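PDB 1Y9I: Low temperature requirement C protein, which probably acts as a phosphatidylglycerophosphatase, removing phosphate from a lipid headgroup, and carries bound calcium and magnesium ions in an all-helical tetrameric assembly. Local coordinates for residues A[22-25]-A[26-29]; A[52-55]-A[56-59]. All coordinates share one frame; numbering follows the deposited sequence.

Contact 1 and contact 2 come one after the other along the chain, at the start of helix 25-36 and at the finish of helix 45-56. These two helices are consecutive, and they pack on each other, with the centres of the contacts about 13 Å apart. The join is mostly apolar: I25 CD1 meets L56 CD1 at 3.4 Å, while V52 packs on I28 and A29. Helix 143-160 touches residues of both contacts, among them I28 and L56 through I150. The two contacts thus mark where the chain enters one helix and leaves the next in an all-helical bundle.

Contact 1 (A[22-25]-A[26-29]); sequences GVEI and DDIA
The carboxylate of D27 reaches back to the start of its own helix, where OD2 accepts the backbone N-H of E24 at 2.7 Å. The bond is fairly straight (157°) and meets OD2 on its anti side, somewhat out of the carboxylate plane. What carries the carboxylate there is the D27 chi1 of -59°, which sets CG beside the backbone N. A water gives OD2 a second bond, 2.8 Å long, and also donates to G22 O, so it ties the carboxylate to the loop. The D27 N-H answers by donating to E24 O over 2.9 Å. The E24 side chain lies alongside that of D27, its CB 3.2 Å from OD2, but bends at chi2 (-71°) and takes its own carboxylate away.

On the buried side V23 and I28 cross at about a right angle, V23 CG1 resting 3.8 Å from I28 CG1. V23 also packs on L143 and V147 of helix 143-160. I25 points away from the turn, onto E53 and L56 of helix 45-56, and D26 turns to a salt bridge with R49. From I25 O to A29 N regular helical bonding is under way, at 2.9 Å. G22, with positive phi, ends helix 9-20 in a Schellman motif; E24 is the N-cap of helix 25-36, and D27 supplies one half of a capping box, its own N-H returning to E24's backbone O rather than its side chain.

Contact 2 (A[52-55]-A[56-59]); sequences VEHV and LRKR
R57 and L56, neighbours at the close of helix 45-56, turn back over its last turn on different sides. The arginine chain is extended from CG to NE and brings the guanidinium over the E53 carbonyl, with CG 3.2 Å from E53 O. Its NH1 sits over one face of the H54 ring, 3.1 Å above the plane and shifted toward the rim, nearest CD2 at 3.2 Å. The guanidinium plane is turned 69° from the ring, so an edge rather than a flat side meets the histidine. E53 directs its carboxylate to a salt bridge with R15.

L56 takes the buried side. With CG beside the backbone N (chi1 -67°), its CG approaches V52 O at 3.5 Å and CD1 lies 4.2 Å from V52 CG1. I25 of helix 25-36, L18 of helix 9-20 and I150 of helix 143-160 gather round this leucine.

The backbone hands over in order: L56 N bonds to V52 O at 3.1 Å, nearly straight, whereas R57 N donates to H54 O and K58 N to V55 O, each three residues back. This is a helix C-terminus tightening into a turn, with K58 already the N-cap of helix 59-76.

Contact 1 (A[22-25]-A[26-29])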
loop_
_atom_site.group_PDB
_atom_site.type_symbol
_atom_site.label_atom_id
_atom_site.label_comp_id
_atom_site.label_asym_id
_atom_site.label_seq_id
_atom_site.Cartn_x
_atom_site.Cartn_y
_atom_site.Cartn_z
ATOM N N GLY A 22 24.739 -12.299 6.700
ATOM C CA GLY A 22 25.618 -12.251 5.544
ATOM C C GLY A 22 25.489 -11.059 4.617
ATOM O O GLY A 22 26.026 -11.082 3.512
ATOM N N VAL A 23 24.789 -10.018 5.053
ATOM C CA VAL A 23 24.610 -8.834 4.217
ATOM C C VAL A 23 25.332 -7.619 4.789
ATOM O O VAL A 23 25.014 -7.146 5.877
ATOM C CB VAL A 23 23.112 -8.495 4.047
ATOM C CG1 VAL A 23 22.943 -7.346 3.060
ATOM C CG2 VAL A 23 22.361 -9.723 3.556
ATOM N N GLU A 24 26.314 -7.120 4.048
ATOM C CA GLU A 24 27.079 -5.961 4.480
ATOM C C GLU A 24 26.511 -4.717 3.798
ATOM O O GLU A 24 25.868 -4.813 2.754
ATOM C CB GLU A 24 28.553 -6.126 4.092
ATOM C CG GLU A 24 29.258 -7.351 4.680
ATOM C CD GLU A 24 29.509 -7.237 6.174
ATOM O OE1 GLU A 24 29.621 -6.100 6.681
ATOM O OE2 GLU A 24 29.615 -8.288 6.844
ATOM N N ILE A 25 26.755 -3.554 4.392
ATOM C CA ILE A 25 26.279 -2.289 3.841
ATOM C C ILE A 25 26.677 -2.133 2.374
ATOM O O ILE A 25 25.861 -1.737 1.542
ATOM C CB ILE A 25 26.846 -1.089 4.638
ATOM C CG1 ILE A 25 26.388 -1.167 6.095
ATOM C CG2 ILE A 25 26.409 0.222 3.998
ATOM C CD1 ILE A 25 24.884 -1.205 6.280
ATOM N N ASP A 26 27.933 -2.447 2.066
ATOM C CA ASP A 26 28.442 -2.339 0.699
ATOM C C ASP A 26 27.710 -3.232 -0.297
ATOM O O ASP A 26 27.612 -2.898 -1.479
ATOM C CB ASP A 26 29.943 -2.650 0.670
ATOM C CG ASP A 26 30.795 -1.433 0.975
ATOM O OD1 ASP A 26 30.388 -0.617 1.827
ATOM O OD2 ASP A 26 31.878 -1.296 0.368
ATOM N N ASP A 27 27.201 -4.368 0.168
ATOM C CA ASP A 27 26.473 -5.267 -0.720
ATOM C C ASP A 27 25.184 -4.579 -1.168
ATOM O O ASP A 27 24.775 -4.683 -2.329
ATOM C CB ASP A 27 26.146 -6.586 -0.009
ATOM C CG ASP A 27 27.390 -7.318 0.474
ATOM O OD1 ASP A 27 28.361 -7.422 -0.310
ATOM O OD2 ASP A 27 27.393 -7.800 1.630
ATOM N N ILE A 28 24.545 -3.873 -0.240
ATOM C CA ILE A 28 23.313 -3.171 -0.559
ATOM C C ILE A 28 23.627 -1.946 -1.414
ATOM O O ILE A 28 22.894 -1.629 -2.352
ATOM C CB ILE A 28 22.566 -2.718 0.713
ATOM C CG1 ILE A 28 22.367 -3.907 1.660
ATOM C CG2 ILE A 28 21.201 -2.152 0.331
ATOM C CD1 ILE A 28 21.517 -3.588 2.880
ATOM N N ALA A 29 24.723 -1.263 -1.088
ATOM C CA ALA A 29 25.141 -0.074 -1.832
ATOM C C ALA A 29 25.369 -0.404 -3.305
ATOM O O ALA A 29 25.048 0.399 -4.183
ATOM C CB ALA A 29 26.417 0.508 -1.222
HETATM O O HOH W 1 28.622 -10.338 1.667
#

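Contact 2 (A[52-55]-A[56-59])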
loop_
_atom_site.group_PDB
_atom_site.type_symbol
_atom_site.label_atom_id
_atom_site.label_comp_id
_atom_site.label_asym_id
_atom_site.label_seq_id
_atom_site.Cartn_x
_atom_site.Cartn_y
_atom_site.Cartn_z
ATOM N N VAL A 52 22.124 4.323 1.829
ATOM C CA VAL A 52 21.734 3.066 2.468
ATOM C C VAL A 52 21.735 3.300 3.978
ATOM O O VAL A 52 20.807 2.895 4.681
ATOM C CB VAL A 52 22.716 1.918 2.123
ATOM C CG1 VAL A 52 22.431 0.697 3.003
ATOM C CG2 VAL A 52 22.579 1.534 0.650
ATOM N N GLU A 53 22.775 3.972 4.469
ATOM C CA GLU A 53 22.887 4.273 5.893
ATOM C C GLU A 53 21.676 5.062 6.376
ATOM O O GLU A 53 21.134 4.779 7.446
ATOM C CB GLU A 53 24.170 5.066 6.180
ATOM C CG GLU A 53 25.463 4.270 6.023
ATOM C CD GLU A 53 25.643 3.210 7.102
ATOM O OE1 GLU A 53 24.787 3.129 8.009
ATOM O OE2 GLU A 53 26.642 2.459 7.043
ATOM N N HIS A 54 21.252 6.048 5.590
ATOM C CA HIS A 54 20.096 6.862 5.953
ATOM C C HIS A 54 18.816 6.042 6.058
ATOM O O HIS A 54 17.986 6.286 6.935
ATOM C CB HIS A 54 19.887 7.992 4.946
ATOM C CG HIS A 54 20.736 9.197 5.203
ATOM N ND1 HIS A 54 21.762 9.579 4.366
ATOM C CD2 HIS A 54 20.700 10.118 6.197
ATOM C CE1 HIS A 54 22.320 10.683 4.831
ATOM N NE2 HIS A 54 21.694 11.031 5.941
ATOM N N VAL A 55 18.651 5.075 5.162
ATOM C CA VAL A 55 17.466 4.227 5.187
ATOM C C VAL A 55 17.449 3.371 6.461
ATOM O O VAL A 55 16.418 3.253 7.131
ATOM C CB VAL A 55 17.420 3.308 3.937
ATOM C CG1 VAL A 55 16.284 2.301 4.057
ATOM C CG2 VAL A 55 17.221 4.157 2.682
ATOM N N LEU A 56 18.596 2.793 6.801
ATOM C CA LEU A 56 18.688 1.947 7.984
ATOM C C LEU A 56 18.474 2.697 9.300
ATOM O O LEU A 56 18.277 2.072 10.341
ATOM C CB LEU A 56 20.029 1.210 8.004
ATOM C CG LEU A 56 20.210 0.177 6.884
ATOM C CD1 LEU A 56 21.591 -0.446 6.971
ATOM C CD2 LEU A 56 19.139 -0.900 6.999
ATOM N N ARG A 57 18.495 4.026 9.258
ATOM C CA ARG A 57 18.272 4.814 10.469
ATOM C C ARG A 57 16.779 5.012 10.717
ATOM O O ARG A 57 16.381 5.531 11.757
ATOM C CB ARG A 57 18.948 6.189 10.364
ATOM C CG ARG A 57 20.463 6.143 10.252
ATOM C CD ARG A 57 21.075 7.506 10.541
ATOM N NE ARG A 57 22.512 7.517 10.291
ATOM C CZ ARG A 57 23.066 7.803 9.118
ATOM N NH1 ARG A 57 22.309 8.112 8.076
ATOM N NH2 ARG A 57 24.383 7.771 8.986
ATOM N N LYS A 58 15.959 4.604 9.753
ATOM C CA LYS A 58 14.511 4.745 9.871
ATOM C C LYS A 58 13.916 3.652 10.746
ATOM O O LYS A 58 14.123 2.469 10.499
ATOM C CB LYS A 58 13.857 4.691 8.486
ATOM C CG LYS A 58 14.187 5.866 7.583
ATOM C CD LYS A 58 13.536 7.144 8.077
ATOM C CE LYS A 58 13.752 8.279 7.091
ATOM N NZ LYS A 58 12.999 9.504 7.475
ATOM N N ARG A 59 13.166 4.059 11.765
ATOM C CA ARG A 59 12.533 3.117 12.673
ATOM C C ARG A 59 11.634 2.142 11.905
ATOM O O ARG A 59 11.614 0.949 12.193
ATOM C CB ARG A 59 11.704 3.877 13.717
ATOM C CG ARG A 59 11.270 3.032 14.905
ATOM C CD ARG A 59 10.364 3.819 15.838
ATOM N NE ARG A 59 10.129 3.115 17.096
ATOM C CZ ARG A 59 11.023 3.016 18.076
ATOM N NH1 ARG A 59 12.218 3.581 17.945
ATOM N NH2 ARG A 59 10.728 2.346 19.182
#